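Local coordinates for SnoaL-like domain-containing protein (Burkholderia xenovorans LB400, PDB 3FGY) that is of unknown function but has the NTF2-like, SnoaL-type fold, whose curved sheet and helices often enclose a pocket for small molecules, at the interface of chains A and B. Numbering follows the deposited sequence. Chains: chain A/B, uncharacterized NTF2-like protein.

The interface of chains A and B. Residues chain A 102-104, 120-121; chain B 102-104, 120-121.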
# COMPACT_ATOMS: atom_id res chain seq x y z
N ASP A 102 -6.25 -4.51 -4.85
CA ASP A 102 -5.19 -4.93 -3.92
C ASP A 102 -4.84 -3.72 -3.06
O ASP A 102 -4.53 -2.64 -3.58
CB ASP A 102 -3.95 -5.44 -4.63
CG ASP A 102 -4.11 -6.89 -5.05
OD1 ASP A 102 -3.85 -7.78 -4.23
OD2 ASP A 102 -4.52 -7.12 -6.19
N TRP A 103 -4.94 -3.88 -1.75
CA TRP A 103 -4.80 -2.77 -0.84
C TRP A 103 -3.90 -3.04 0.37
O TRP A 103 -3.71 -4.18 0.81
CB TRP A 103 -6.19 -2.32 -0.35
CG TRP A 103 -7.05 -3.43 0.18
CD1 TRP A 103 -8.03 -4.12 -0.49
CD2 TRP A 103 -7.04 -3.98 1.52
NE1 TRP A 103 -8.62 -5.05 0.34
CE2 TRP A 103 -8.04 -4.98 1.58
CE3 TRP A 103 -6.30 -3.72 2.67
CZ2 TRP A 103 -8.31 -5.72 2.74
CZ3 TRP A 103 -6.58 -4.45 3.85
CH2 TRP A 103 -7.57 -5.45 3.86
N VAL A 104 -3.37 -1.95 0.92
CA VAL A 104 -2.74 -1.96 2.23
C VAL A 104 -3.36 -0.87 3.11
O VAL A 104 -3.53 0.27 2.68
CB VAL A 104 -1.21 -1.74 2.12
CG1 VAL A 104 -0.56 -1.54 3.53
CG2 VAL A 104 -0.56 -2.90 1.34
N TYR A 120 -3.65 2.52 0.96
CA TYR A 120 -2.93 2.46 -0.30
C TYR A 120 -3.77 1.51 -1.18
O TYR A 120 -3.88 0.34 -0.89
CB TYR A 120 -1.52 1.96 -0.10
CG TYR A 120 -0.68 2.83 0.82
CD1 TYR A 120 -0.83 2.72 2.21
CD2 TYR A 120 0.27 3.73 0.35
CE1 TYR A 120 -0.05 3.48 3.08
CE2 TYR A 120 1.04 4.49 1.21
CZ TYR A 120 0.89 4.39 2.57
OH TYR A 120 1.67 5.12 3.46
N ILE A 121 -4.36 2.07 -2.23
CA ILE A 121 -5.37 1.41 -3.03
C ILE A 121 -5.17 1.71 -4.52
O ILE A 121 -4.34 2.54 -4.89
CB ILE A 121 -6.80 1.84 -2.57
CG1 ILE A 121 -7.00 3.33 -2.83
CG2 ILE A 121 -7.04 1.43 -1.08
CD1 ILE A 121 -8.34 3.82 -2.38
N ASP B 102 2.32 8.53 -2.49
CA ASP B 102 2.49 7.78 -1.26
C ASP B 102 2.34 6.30 -1.60
O ASP B 102 1.34 5.84 -2.18
CB ASP B 102 1.43 8.19 -0.19
CG ASP B 102 1.88 9.36 0.68
OD1 ASP B 102 2.77 9.18 1.53
OD2 ASP B 102 1.36 10.48 0.47
N TRP B 103 3.36 5.53 -1.25
CA TRP B 103 3.45 4.16 -1.68
C TRP B 103 3.83 3.17 -0.58
O TRP B 103 4.48 3.53 0.42
CB TRP B 103 4.48 4.04 -2.84
CG TRP B 103 5.79 4.65 -2.60
CD1 TRP B 103 6.21 5.87 -3.01
CD2 TRP B 103 6.92 4.06 -1.92
NE1 TRP B 103 7.49 6.11 -2.59
CE2 TRP B 103 7.96 5.01 -1.93
CE3 TRP B 103 7.13 2.85 -1.27
CZ2 TRP B 103 9.20 4.78 -1.33
CZ3 TRP B 103 8.38 2.62 -0.68
CH2 TRP B 103 9.39 3.59 -0.71
N VAL B 104 3.47 1.92 -0.83
CA VAL B 104 3.97 0.80 -0.04
C VAL B 104 4.49 -0.26 -1.01
O VAL B 104 3.87 -0.55 -2.03
CB VAL B 104 2.86 0.13 0.83
CG1 VAL B 104 3.36 -1.20 1.49
CG2 VAL B 104 2.33 1.09 1.90
N TYR B 120 1.87 -0.79 -4.02
CA TYR B 120 0.58 -0.19 -3.75
C TYR B 120 0.79 1.31 -3.84
O TYR B 120 1.55 1.87 -3.04
CB TYR B 120 0.07 -0.60 -2.37
CG TYR B 120 -0.05 -2.10 -2.16
CD1 TYR B 120 1.09 -2.86 -1.89
CD2 TYR B 120 -1.28 -2.74 -2.19
CE1 TYR B 120 1.01 -4.23 -1.70
CE2 TYR B 120 -1.39 -4.09 -1.99
CZ TYR B 120 -0.26 -4.84 -1.72
OH TYR B 120 -0.40 -6.21 -1.50
N ILE B 121 0.22 1.92 -4.87
CA ILE B 121 0.63 3.26 -5.29
C ILE B 121 -0.60 4.06 -5.70
O ILE B 121 -1.72 3.52 -5.87
CB ILE B 121 1.66 3.22 -6.46
CG1 ILE B 121 1.02 2.60 -7.69
CG2 ILE B 121 2.89 2.41 -6.05
CD1 ILE B 121 1.99 2.30 -8.83
O HOH W 1 3.53 6.78 2.42
O HOH W 2 -2.78 -7.27 -1.74
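A:Tyr120 reaches across the interface beside the two-fold axis and lays one face of its ring on B:Val104, and B:Tyr120 does the same to A:Val104. In each pair the valine methyl CG2 sits over the middle of the phenol; B:Val104 CG2 lies 3.4 Å from the ring centroid of A:Tyr120, a CH-pi contact. Valine suits this place because branching at CB holds CG2 beside the backbone N and anti to the carbonyl carbon (CG1 is anti to N, chi1 172° in A:Val104), and this compact methyl fits over the ring centre, the two side chains crossing at about a right angle. Between the two pairs the tyrosine stems pack together, A:Tyr120 CB being 3.8 Å from B:Tyr120 CB. The edge of each ring runs along the partner's strand 98-110, with A:Tyr120 CD2 3.5 Å from the backbone oxygen O of B:Asp102.

The outer ends are looser and wet. A tyrosine is long enough to carry its hydroxyl past the apolar patch, where a water, not a direct bond, joins it to a carboxylate. Aspartate suits the rim because its short polar side chain offers OD1 to that water. The deposited pair may be the biological dimer, but this patch alone does not prove it. At one end, water 1 lies 2.7 Å from the phenol OH of A:Tyr120 and 2.7 Å from carboxylate OD1 of B:Asp102.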